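Local coordinates for protein GH3 beta-N-acetylglucosaminidase (Paenibacillaceae, PDB 6K5J) that hydrolyses beta-linked N-acetylglucosamine from the non-reducing ends of glycan chains, as a glycoside hydrolase of family 3, at residues N94-V98 and D354-T358; L138-N142 and L211-F216; V289-D294 and R320-R325; T374-S378 and I490-V496; E381-D385 and V516-Q520. Residues are numbered along the deposited sequence.

Contact 1: residues N94-V98 and D354-T358; sequences NGVTV and DTLVT
Neither segment is regular helix or strand. 94-98 turns at Gly-95 (phi/psi 81/8) and then runs extended, while 354-358 is extended apart from a kink at Leu-356 (-93/-6). The CA atoms of Gly-95 and Thr-355 lie 4.2 Å apart, those of Val-96 and Leu-356 5.2 Å. Thr-355 forms an ST turn: with Thr-355 in the t rotamer, its OG1 accepts from Val-357 N at 3.1 Å. This turn presents Leu-356 N to Gly-95 O, giving a nearly straight hydrogen bond of 2.7 Å. Glycine suits position 95 because of its positive phi. Val-357 CG2 rests 3.4 Å from the carbonyl Val-96 O, and the one apolar side-chain pair is Val-96 CG1 with Leu-356 CD1 at 4.3 Å. The contact ties a loop of the TIM-barrel domain, which follows strand 79-81, to the linker leading into helix 359-372. Thr-358 is the N-cap of that helix, its OG1 accepting from Lys-361 N. Thr-97, in the m rotamer, uses OG1 to bond Glu-124 of helix 111-127 and also to receive a proton from a water at 2.6 Å; that same water accepts from Thr-358 N at 3.0 Å.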
# COMPACT_ATOMS: atom_id res chain seq x y z
N ASN A 94 7.67 3.64 13.43
CA ASN A 94 8.20 3.91 14.76
C ASN A 94 7.09 3.81 15.79
O ASN A 94 6.11 4.56 15.72
CB ASN A 94 8.82 5.31 14.80
CG ASN A 94 9.49 5.60 16.13
OD1 ASN A 94 10.16 4.75 16.71
ND2 ASN A 94 9.29 6.80 16.63
N GLY A 95 7.22 2.88 16.74
CA GLY A 95 6.25 2.76 17.81
C GLY A 95 4.98 2.01 17.46
O GLY A 95 4.04 2.02 18.27
N VAL A 96 4.91 1.39 16.29
CA VAL A 96 3.76 0.58 15.90
C VAL A 96 4.27 -0.75 15.37
O VAL A 96 5.45 -0.91 15.06
CB VAL A 96 2.86 1.28 14.84
CG1 VAL A 96 2.42 2.65 15.36
CG2 VAL A 96 3.60 1.43 13.52
N THR A 97 3.35 -1.72 15.29
CA THR A 97 3.68 -3.03 14.76
C THR A 97 3.89 -2.95 13.26
O THR A 97 3.05 -2.40 12.55
CB THR A 97 2.55 -4.02 15.06
OG1 THR A 97 2.24 -3.98 16.46
CG2 THR A 97 2.93 -5.44 14.68
N VAL A 98 4.99 -3.52 12.77
CA VAL A 98 5.19 -3.67 11.34
C VAL A 98 4.49 -4.97 10.94
O VAL A 98 4.90 -6.06 11.34
CB VAL A 98 6.68 -3.67 10.96
CG1 VAL A 98 6.85 -3.84 9.45
CG2 VAL A 98 7.31 -2.37 11.41
N ASP A 354 6.46 6.60 24.09
CA ASP A 354 5.58 5.44 24.20
C ASP A 354 5.53 4.67 22.88
O ASP A 354 5.66 5.24 21.79
CB ASP A 354 4.17 5.87 24.59
CG ASP A 354 4.03 6.15 26.08
OD1 ASP A 354 5.00 5.93 26.84
OD2 ASP A 354 2.94 6.61 26.48
N THR A 355 5.29 3.36 22.99
CA THR A 355 5.12 2.50 21.83
C THR A 355 3.82 1.71 21.95
O THR A 355 3.35 1.43 23.06
CB THR A 355 6.28 1.52 21.68
OG1 THR A 355 6.10 0.74 20.50
CG2 THR A 355 6.36 0.58 22.89
N LEU A 356 3.24 1.38 20.80
CA LEU A 356 2.08 0.49 20.77
C LEU A 356 2.47 -0.96 20.57
O LEU A 356 1.59 -1.83 20.61
CB LEU A 356 1.11 0.91 19.65
CG LEU A 356 0.55 2.34 19.74
CD1 LEU A 356 -0.44 2.59 18.59
CD2 LEU A 356 -0.11 2.56 21.10
N VAL A 357 3.75 -1.23 20.32
CA VAL A 357 4.21 -2.60 20.12
C VAL A 357 4.02 -3.40 21.40
O VAL A 357 4.30 -2.92 22.50
CB VAL A 357 5.69 -2.59 19.68
CG1 VAL A 357 6.26 -4.01 19.61
CG2 VAL A 357 5.85 -1.87 18.34
N THR A 358 3.52 -4.63 21.26
CA THR A 358 3.43 -5.59 22.37
C THR A 358 4.08 -6.91 21.96
O THR A 358 4.19 -7.22 20.77
CB THR A 358 1.98 -5.85 22.82
OG1 THR A 358 1.26 -6.54 21.79
CG2 THR A 358 1.24 -4.55 23.20
O HOH W 1 3.50 -5.30 18.37

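Contact 2: residues L138-N142 and L211-F216; sequences LDINN and LELAPF
A methyl group pressed against a carbonyl marks this buried contact: Ile-140 CD1 sits 3.1 Å from Leu-211 O, and no direct hydrogen bond joins the segments. Within the TIM-barrel domain it joins the loop after barrel strand 132-133 to the start of helix 213-222, with Val-161 of helix 158-174 packing on both Ile-140 and Pro-215. Asn-141 centres an inverse gamma turn. The CA atoms of Leu-138 and Pro-215 are 6.2 Å apart, those of Ile-140 and Glu-212 6.6 Å. Apolar side chains fill the gap: with Ile-140 in m, t, Ile-140 CD1 reaches Leu-211 CG at 4.0 Å and Pro-215 CD at 3.7 Å. Proline fits the first helical turn, where its missing amide proton costs little. Leu-138 CB lies 4.1 Å from Pro-215 CB and makes a CH-pi contact with the Phe-216 ring, 4.1 Å from its centroid and over one face. A water bridges the two backbones, donating to Leu-138 O at 2.9 Å and to Glu-212 O at 2.7 Å.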
# COMPACT_ATOMS: atom_id res chain seq x y z
N LEU A 138 -7.36 -4.39 -3.48
CA LEU A 138 -7.96 -5.57 -4.06
C LEU A 138 -7.49 -5.80 -5.49
O LEU A 138 -8.14 -6.52 -6.25
CB LEU A 138 -9.49 -5.48 -4.01
CG LEU A 138 -10.10 -5.41 -2.61
CD1 LEU A 138 -11.63 -5.50 -2.70
CD2 LEU A 138 -9.55 -6.54 -1.72
N ASP A 139 -6.38 -5.17 -5.87
CA ASP A 139 -5.82 -5.41 -7.19
C ASP A 139 -5.29 -6.84 -7.27
O ASP A 139 -4.79 -7.39 -6.29
CB ASP A 139 -4.72 -4.40 -7.50
CG ASP A 139 -5.18 -2.96 -7.30
OD1 ASP A 139 -6.16 -2.54 -7.96
OD2 ASP A 139 -4.57 -2.24 -6.49
N ILE A 140 -5.44 -7.45 -8.45
CA ILE A 140 -5.05 -8.83 -8.69
C ILE A 140 -3.83 -8.78 -9.61
O ILE A 140 -3.96 -8.44 -10.80
CB ILE A 140 -6.19 -9.66 -9.31
CG1 ILE A 140 -7.41 -9.69 -8.39
CG2 ILE A 140 -5.73 -11.09 -9.59
CD1 ILE A 140 -8.73 -9.99 -9.13
N ASN A 141 -2.65 -9.09 -9.06
CA ASN A 141 -1.40 -8.92 -9.80
C ASN A 141 -1.15 -10.15 -10.68
O ASN A 141 -0.33 -11.02 -10.38
CB ASN A 141 -0.24 -8.68 -8.84
CG ASN A 141 0.92 -7.97 -9.51
OD1 ASN A 141 0.97 -6.73 -9.54
ND2 ASN A 141 1.87 -8.74 -10.04
N ASN A 142 -1.92 -10.22 -11.77
CA ASN A 142 -1.80 -11.29 -12.76
C ASN A 142 -0.74 -10.98 -13.82
O ASN A 142 -0.53 -11.79 -14.72
CB ASN A 142 -3.14 -11.51 -13.44
CG ASN A 142 -3.57 -10.31 -14.23
OD1 ASN A 142 -3.78 -9.24 -13.66
ND2 ASN A 142 -3.66 -10.45 -15.55
N LEU A 211 -12.34 -11.54 -13.31
CA LEU A 211 -11.08 -11.30 -12.62
C LEU A 211 -11.13 -9.99 -11.85
O LEU A 211 -11.48 -9.98 -10.66
CB LEU A 211 -9.92 -11.33 -13.61
CG LEU A 211 -8.55 -11.43 -12.91
CD1 LEU A 211 -8.43 -12.75 -12.17
CD2 LEU A 211 -7.39 -11.25 -13.89
N GLU A 212 -10.85 -8.87 -12.54
CA GLU A 212 -10.69 -7.56 -11.90
C GLU A 212 -11.82 -7.23 -10.92
O GLU A 212 -11.57 -6.87 -9.77
CB GLU A 212 -10.62 -6.47 -12.99
CG GLU A 212 -9.22 -6.19 -13.56
CD GLU A 212 -8.72 -7.27 -14.53
OE1 GLU A 212 -9.50 -8.17 -14.90
OE2 GLU A 212 -7.53 -7.20 -14.93
N LEU A 213 -13.07 -7.35 -11.37
CA LEU A 213 -14.21 -6.89 -10.57
C LEU A 213 -14.56 -7.81 -9.40
O LEU A 213 -15.20 -7.35 -8.45
CB LEU A 213 -15.44 -6.72 -11.47
CG LEU A 213 -15.35 -5.55 -12.47
CD1 LEU A 213 -16.47 -5.62 -13.50
CD2 LEU A 213 -15.38 -4.22 -11.74
N ALA A 214 -14.17 -9.08 -9.46
CA ALA A 214 -14.69 -10.07 -8.52
C ALA A 214 -14.40 -9.73 -7.06
O ALA A 214 -15.33 -9.81 -6.24
CB ALA A 214 -14.15 -11.47 -8.89
N PRO A 215 -13.18 -9.37 -6.65
CA PRO A 215 -12.98 -9.06 -5.23
C PRO A 215 -13.69 -7.79 -4.79
O PRO A 215 -14.15 -7.72 -3.64
CB PRO A 215 -11.45 -8.93 -5.10
CG PRO A 215 -10.97 -8.65 -6.46
CD PRO A 215 -11.91 -9.34 -7.41
N PHE A 216 -13.83 -6.80 -5.68
CA PHE A 216 -14.61 -5.61 -5.33
C PHE A 216 -16.07 -5.96 -5.08
O PHE A 216 -16.68 -5.45 -4.14
CB PHE A 216 -14.48 -4.55 -6.42
CG PHE A 216 -13.10 -3.96 -6.53
CD1 PHE A 216 -12.66 -3.02 -5.60
CD2 PHE A 216 -12.24 -4.35 -7.54
CE1 PHE A 216 -11.38 -2.48 -5.69
CE2 PHE A 216 -10.96 -3.80 -7.64
CZ PHE A 216 -10.54 -2.86 -6.72
O HOH W 2 -8.98 -6.34 -9.03

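Contact 3: residues V289-D294 and R320-R325; sequences VEAGAD and RISEER
Hydrogen bonding centres on Arg-325, whose side chain (t, p, t) reaches the carbonyls at the C-terminal end of helix 281-291. Arg-325 NH2 donates to Val-289 O at 2.8 Å and, weakly, to Ala-293 O at 2.8 Å, while NH1 bonds Ser-329 OG. The Schellman motif of Gly-292 (phi/psi 133/-2), angles that a side chain would not tolerate, gathers those carbonyls. Ser-322 OG N-caps helix 323-339, accepting from Arg-325 N at 3.0 Å. A salt bridge, whose hydrogen bond is weak, joins Arg-320 NH2 to Glu-290 OE1 at 3.4 Å; Arg-320 also pairs with Glu-283. Two waters add bridges, one between Glu-290 O (2.9 Å) and Arg-325 NE (3.0 Å), the other between Glu-290 OE2 (2.7 Å) and Arg-320 NE (2.6 Å). Apolar contact comes from Val-289 CG1, over one face of the Arg-325 guanidinium and 3.9 Å from Ile-321 CD1. Helix 323-339 thus starts against the end of helix 281-291, before barrel strand 296-298, with helix 302-317 packing on Val-289 and Ile-321.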
# COMPACT_ATOMS: atom_id res chain seq x y z
N VAL A 289 -16.29 14.38 -9.76
CA VAL A 289 -17.62 14.45 -9.15
C VAL A 289 -18.69 14.13 -10.19
O VAL A 289 -19.61 13.36 -9.93
CB VAL A 289 -17.85 15.83 -8.50
CG1 VAL A 289 -19.32 15.98 -8.11
CG2 VAL A 289 -16.93 16.01 -7.28
N GLU A 290 -18.54 14.69 -11.40
CA GLU A 290 -19.52 14.41 -12.45
C GLU A 290 -19.57 12.92 -12.77
O GLU A 290 -20.64 12.37 -13.06
CB GLU A 290 -19.19 15.22 -13.70
CG GLU A 290 -19.47 16.71 -13.54
CD GLU A 290 -19.17 17.48 -14.82
OE1 GLU A 290 -18.03 17.37 -15.32
OE2 GLU A 290 -20.08 18.17 -15.34
N ALA A 291 -18.43 12.24 -12.71
CA ALA A 291 -18.39 10.81 -12.99
C ALA A 291 -19.04 9.98 -11.89
O ALA A 291 -19.46 8.85 -12.16
CB ALA A 291 -16.95 10.35 -13.23
N GLY A 292 -19.11 10.50 -10.66
CA GLY A 292 -19.74 9.78 -9.57
C GLY A 292 -18.97 9.73 -8.27
O GLY A 292 -19.47 9.17 -7.29
N ALA A 293 -17.77 10.30 -8.22
CA ALA A 293 -16.97 10.27 -7.00
C ALA A 293 -17.52 11.22 -5.94
O ALA A 293 -18.13 12.25 -6.25
CB ALA A 293 -15.50 10.63 -7.30
N ASP A 294 -17.26 10.88 -4.68
CA ASP A 294 -17.66 11.72 -3.55
C ASP A 294 -16.52 12.50 -2.95
O ASP A 294 -16.73 13.62 -2.45
CB ASP A 294 -18.25 10.87 -2.42
CG ASP A 294 -19.35 9.98 -2.89
OD1 ASP A 294 -20.33 10.52 -3.44
OD2 ASP A 294 -19.22 8.74 -2.73
N ARG A 320 -23.01 23.57 -13.65
CA ARG A 320 -22.47 22.33 -14.21
C ARG A 320 -22.70 21.13 -13.30
O ARG A 320 -22.88 20.02 -13.80
CB ARG A 320 -20.97 22.46 -14.48
CG ARG A 320 -20.61 23.29 -15.68
CD ARG A 320 -19.08 23.32 -15.84
NE ARG A 320 -18.56 21.97 -16.10
CZ ARG A 320 -17.26 21.65 -16.06
NH1 ARG A 320 -16.36 22.57 -15.76
NH2 ARG A 320 -16.88 20.41 -16.32
N ILE A 321 -22.65 21.34 -11.99
CA ILE A 321 -22.96 20.31 -11.00
C ILE A 321 -24.17 20.77 -10.22
O ILE A 321 -24.21 21.91 -9.74
CB ILE A 321 -21.76 20.04 -10.06
CG1 ILE A 321 -20.56 19.49 -10.86
CG2 ILE A 321 -22.16 19.07 -8.95
CD1 ILE A 321 -19.26 19.34 -10.01
N SER A 322 -25.16 19.89 -10.10
CA SER A 322 -26.46 20.20 -9.53
C SER A 322 -26.43 20.17 -8.00
O SER A 322 -25.55 19.59 -7.37
CB SER A 322 -27.53 19.23 -10.05
OG SER A 322 -27.48 17.99 -9.35
N GLU A 323 -27.46 20.79 -7.42
CA GLU A 323 -27.59 20.83 -5.97
C GLU A 323 -27.80 19.44 -5.40
O GLU A 323 -27.18 19.08 -4.39
CB GLU A 323 -28.76 21.74 -5.59
CG GLU A 323 -29.10 21.70 -4.10
CD GLU A 323 -30.14 22.75 -3.71
OE1 GLU A 323 -30.73 23.37 -4.63
OE2 GLU A 323 -30.35 22.96 -2.50
N GLU A 324 -28.68 18.64 -6.02
CA GLU A 324 -28.87 17.27 -5.56
C GLU A 324 -27.57 16.48 -5.62
O GLU A 324 -27.25 15.71 -4.70
CB GLU A 324 -29.96 16.58 -6.39
CG GLU A 324 -30.27 15.13 -5.99
CD GLU A 324 -29.30 14.10 -6.58
OE1 GLU A 324 -28.77 14.31 -7.70
OE2 GLU A 324 -29.08 13.06 -5.92
N ARG A 325 -26.81 16.64 -6.70
CA ARG A 325 -25.57 15.88 -6.86
C ARG A 325 -24.62 16.13 -5.70
O ARG A 325 -24.08 15.18 -5.12
CB ARG A 325 -24.92 16.22 -8.20
CG ARG A 325 -23.61 15.48 -8.45
CD ARG A 325 -23.80 13.96 -8.54
NE ARG A 325 -22.50 13.30 -8.51
CZ ARG A 325 -21.83 13.03 -7.40
NH1 ARG A 325 -22.35 13.34 -6.22
NH2 ARG A 325 -20.64 12.44 -7.45
O HOH W 3 -22.53 11.69 -11.00
O HOH W 4 -19.82 20.05 -17.24

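Contact 4: residues T374-S378 and I490-V496; sequences TLLRS and INALPTV
Arg-377 dominates this contact with a side chain that is almost fully extended, t at chi1 and chi2, before an m turn at chi3 swings the guanidinium into the loop 490-496. There Arg-377 NH1 donates twice, to Leu-493 O at 3.1 Å and to Val-496 O at 2.9 Å, both acceptors lying near the guanidinium plane. A type I turn from Leu-493 to Val-496 (Val-496 N to Leu-493 O, 3.2 Å) gathers these carbonyls, and Pro-494 suits its second position with phi of -68°. The second terminal nitrogen, Arg-377 NH2, gives a proton to a water at 3.0 Å, which donates to Ile-490 O at 2.7 Å. Ile-490, t at both chi angles, lays CG1 over a face of the guanidinium, 3.6 Å from Arg-377 NH2, and Ile-490 CD1 is 3.9 Å from Leu-376 CB. The CA atoms of Leu-376 and Ile-490 are 8.2 Å apart, those of Arg-377 and Val-496 8.4 Å, a distance that the long side chain of arginine suits. Leu-376 and Arg-377 lie together opposite Phe-499, and both CA-to-CB bonds point toward the loop: a classic beta bulge in edge strand 374-377, antiparallel to 499-501 in the mixed sheet of an alpha/beta domain.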
# COMPACT_ATOMS: atom_id res chain seq x y z
N THR A 374 8.45 -18.74 0.84
CA THR A 374 8.17 -19.65 -0.26
C THR A 374 9.47 -20.05 -0.94
O THR A 374 10.37 -19.23 -1.11
CB THR A 374 7.23 -18.96 -1.26
OG1 THR A 374 6.05 -18.54 -0.56
CG2 THR A 374 6.86 -19.89 -2.41
N LEU A 375 9.58 -21.32 -1.32
CA LEU A 375 10.72 -21.83 -2.06
C LEU A 375 10.29 -22.06 -3.50
O LEU A 375 9.43 -22.90 -3.76
CB LEU A 375 11.26 -23.13 -1.44
CG LEU A 375 12.45 -23.81 -2.14
CD1 LEU A 375 13.61 -22.83 -2.36
CD2 LEU A 375 12.93 -25.01 -1.34
N LEU A 376 10.88 -21.31 -4.43
CA LEU A 376 10.50 -21.42 -5.83
C LEU A 376 11.42 -22.34 -6.62
O LEU A 376 10.99 -22.92 -7.63
CB LEU A 376 10.50 -20.04 -6.49
CG LEU A 376 9.30 -19.12 -6.25
CD1 LEU A 376 9.34 -18.56 -4.86
CD2 LEU A 376 9.30 -17.98 -7.27
N ARG A 377 12.67 -22.51 -6.19
CA ARG A 377 13.62 -23.28 -6.96
C ARG A 377 14.70 -23.79 -6.02
O ARG A 377 15.15 -23.04 -5.15
CB ARG A 377 14.25 -22.44 -8.09
CG ARG A 377 15.29 -23.17 -8.91
CD ARG A 377 16.01 -22.25 -9.89
NE ARG A 377 15.11 -21.73 -10.91
CZ ARG A 377 15.38 -20.69 -11.68
NH1 ARG A 377 16.54 -20.05 -11.55
NH2 ARG A 377 14.50 -20.29 -12.58
N SER A 378 15.10 -25.05 -6.18
CA SER A 378 16.22 -25.58 -5.42
C SER A 378 16.70 -26.85 -6.10
O SER A 378 15.97 -27.48 -6.87
CB SER A 378 15.85 -25.86 -3.96
OG SER A 378 14.80 -26.80 -3.91
N ILE A 490 13.04 -14.02 -9.91
CA ILE A 490 13.55 -15.30 -10.39
C ILE A 490 13.53 -15.36 -11.92
O ILE A 490 14.34 -16.06 -12.52
CB ILE A 490 12.74 -16.47 -9.79
CG1 ILE A 490 13.38 -17.82 -10.14
CG2 ILE A 490 11.29 -16.44 -10.26
CD1 ILE A 490 12.68 -19.01 -9.50
N ASN A 491 12.60 -14.63 -12.55
CA ASN A 491 12.48 -14.62 -14.01
C ASN A 491 13.70 -14.01 -14.69
O ASN A 491 13.95 -14.29 -15.87
CB ASN A 491 11.24 -13.83 -14.45
CG ASN A 491 9.95 -14.53 -14.10
OD1 ASN A 491 9.94 -15.73 -13.83
ND2 ASN A 491 8.85 -13.79 -14.10
N ALA A 492 14.46 -13.19 -13.97
CA ALA A 492 15.67 -12.55 -14.48
C ALA A 492 16.94 -13.25 -14.03
O ALA A 492 18.03 -12.73 -14.28
CB ALA A 492 15.71 -11.08 -14.06
N LEU A 493 16.83 -14.41 -13.37
CA LEU A 493 17.97 -15.06 -12.71
C LEU A 493 18.07 -16.53 -13.11
O LEU A 493 17.96 -17.44 -12.28
CB LEU A 493 17.85 -14.92 -11.19
CG LEU A 493 17.78 -13.49 -10.67
CD1 LEU A 493 17.42 -13.47 -9.17
CD2 LEU A 493 19.11 -12.76 -10.91
N PRO A 494 18.31 -16.82 -14.40
CA PRO A 494 18.26 -18.22 -14.85
C PRO A 494 19.36 -19.11 -14.30
O PRO A 494 19.18 -20.33 -14.28
CB PRO A 494 18.34 -18.09 -16.38
CG PRO A 494 19.00 -16.78 -16.63
CD PRO A 494 18.58 -15.88 -15.50
N THR A 495 20.48 -18.55 -13.84
CA THR A 495 21.59 -19.35 -13.33
C THR A 495 21.46 -19.67 -11.84
O THR A 495 22.15 -20.57 -11.35
CB THR A 495 22.91 -18.62 -13.58
OG1 THR A 495 22.88 -18.03 -14.89
CG2 THR A 495 24.11 -19.58 -13.48
N VAL A 496 20.58 -18.96 -11.13
CA VAL A 496 20.43 -19.17 -9.69
C VAL A 496 19.86 -20.55 -9.44
O VAL A 496 18.91 -20.98 -10.11
CB VAL A 496 19.55 -18.05 -9.11
CG1 VAL A 496 19.04 -18.41 -7.72
CG2 VAL A 496 20.32 -16.76 -9.08
O HOH W 5 15.00 -17.90 -14.32

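Contact 5: residues E381-D385 and V516-Q520; sequences EFTLD and VLTGQ
Val-516, in the last turn of helix 507-517, offers CG1 to Phe-382 CE1 at 4.1 Å, and Val-516 O lies at the edge of that ring, 3.7 Å from Phe-382 CE1; the ring also meets Phe-500 edge-to-face. Leu-517 follows, its CA 5.0 Å from that of Thr-383. With the helix ending, Leu-517 O accepts a hydrogen bond from Leu-384 N at 2.8 Å, nearly straight, and a CA-H...O contact from Thr-383 CA at 3.2 Å. Leu-517 CB touches Leu-384 CD1 (4.1 Å), both leucines packing on Val-452 of strand 450-455. The loop between strands 374-377 and 390-396 is so pinned to a helix end in the alpha/beta domain. Thr-518 leaves helical geometry; a water donates to Leu-384 O at 2.5 Å and weakly to Thr-518 O at 3.3 Å. Gly-519 (phi/psi 73/15) is the C-prime residue of a Schellman motif, where positive phi suits glycine and a CB would crowd Thr-383 CG2. Gln-520 turns back, NE2 donating to Thr-518 OG1 at 2.7 Å.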
# COMPACT_ATOMS: atom_id res chain seq x y z
N GLU A 381 19.89 -29.80 -0.91
CA GLU A 381 19.93 -29.13 0.38
C GLU A 381 20.43 -27.70 0.22
O GLU A 381 21.30 -27.41 -0.62
CB GLU A 381 20.81 -29.90 1.36
CG GLU A 381 20.38 -29.72 2.82
CD GLU A 381 18.86 -29.59 2.97
OE1 GLU A 381 18.17 -30.63 3.01
OE2 GLU A 381 18.36 -28.43 3.05
N PHE A 382 19.86 -26.80 1.00
CA PHE A 382 20.24 -25.39 0.98
C PHE A 382 20.58 -24.83 2.35
O PHE A 382 21.07 -23.70 2.41
CB PHE A 382 19.11 -24.54 0.39
CG PHE A 382 17.81 -24.69 1.12
CD1 PHE A 382 17.60 -24.04 2.33
CD2 PHE A 382 16.81 -25.51 0.63
CE1 PHE A 382 16.41 -24.20 3.02
CE2 PHE A 382 15.63 -25.67 1.31
CZ PHE A 382 15.42 -25.01 2.51
N THR A 383 20.32 -25.55 3.43
CA THR A 383 20.44 -24.94 4.75
C THR A 383 21.88 -24.53 5.05
O THR A 383 22.83 -25.23 4.68
CB THR A 383 19.91 -25.89 5.83
OG1 THR A 383 20.49 -27.18 5.63
CG2 THR A 383 18.39 -25.99 5.73
N LEU A 384 22.03 -23.39 5.70
CA LEU A 384 23.35 -22.83 5.97
C LEU A 384 24.15 -23.72 6.92
O LEU A 384 23.59 -24.34 7.83
CB LEU A 384 23.21 -21.43 6.57
CG LEU A 384 22.57 -20.36 5.68
CD1 LEU A 384 22.32 -19.09 6.49
CD2 LEU A 384 23.44 -20.05 4.47
N ASP A 385 25.46 -23.78 6.70
CA ASP A 385 26.38 -24.47 7.60
C ASP A 385 26.85 -23.48 8.66
O ASP A 385 27.61 -22.55 8.37
CB ASP A 385 27.55 -25.05 6.79
CG ASP A 385 28.55 -25.83 7.65
OD1 ASP A 385 28.52 -25.73 8.89
OD2 ASP A 385 29.38 -26.54 7.06
N VAL A 516 14.08 -20.39 8.10
CA VAL A 516 14.06 -21.35 6.99
C VAL A 516 15.48 -21.73 6.58
O VAL A 516 15.83 -22.91 6.46
CB VAL A 516 13.27 -20.78 5.80
CG1 VAL A 516 13.56 -21.60 4.52
CG2 VAL A 516 11.79 -20.77 6.10
N LEU A 517 16.33 -20.72 6.35
CA LEU A 517 17.68 -20.93 5.85
C LEU A 517 18.55 -21.70 6.84
O LEU A 517 19.51 -22.35 6.42
CB LEU A 517 18.34 -19.58 5.54
CG LEU A 517 17.70 -18.74 4.45
CD1 LEU A 517 18.44 -17.42 4.25
CD2 LEU A 517 17.63 -19.54 3.16
N THR A 518 18.24 -21.65 8.13
CA THR A 518 18.98 -22.40 9.13
C THR A 518 18.31 -23.72 9.50
O THR A 518 18.72 -24.37 10.47
CB THR A 518 19.19 -21.54 10.39
OG1 THR A 518 17.92 -21.14 10.92
CG2 THR A 518 19.98 -20.29 10.05
N GLY A 519 17.27 -24.13 8.77
CA GLY A 519 16.66 -25.42 9.04
C GLY A 519 15.81 -25.49 10.30
O GLY A 519 15.49 -26.59 10.76
N GLN A 520 15.45 -24.35 10.88
CA GLN A 520 14.64 -24.38 12.09
C GLN A 520 13.16 -24.56 11.79
O GLN A 520 12.44 -25.20 12.58
CB GLN A 520 14.88 -23.11 12.91
CG GLN A 520 16.31 -23.05 13.45
CD GLN A 520 16.61 -21.77 14.18
OE1 GLN A 520 16.19 -21.59 15.33
NE2 GLN A 520 17.35 -20.86 13.53
O HOH W 6 21.82 -24.12 9.51

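Overall arrangement
Contacts 2 and 3 lie within the TIM-barrel domain, their centres 27 Å apart, and both occur in sequence between the two segments of contact 1, which joins a barrel loop to the linker toward the second domain. Contacts 4 and 5 belong to that alpha/beta domain; their segments alternate along the chain, their centres are 17 Å apart, and they touch where Leu-375 CD2 meets Phe-382 CE2 at 3.8 Å. Across the domains, contacts 2 and 4 come within about 10 Å between nearest atoms, whereas the centres of contacts 3 and 5 are 59 Å apart. The NAG in the structure lies about 11 Å from the Phe-216 side chain of contact 2 and about 14 Å from the Ala-293 side chain of contact 3.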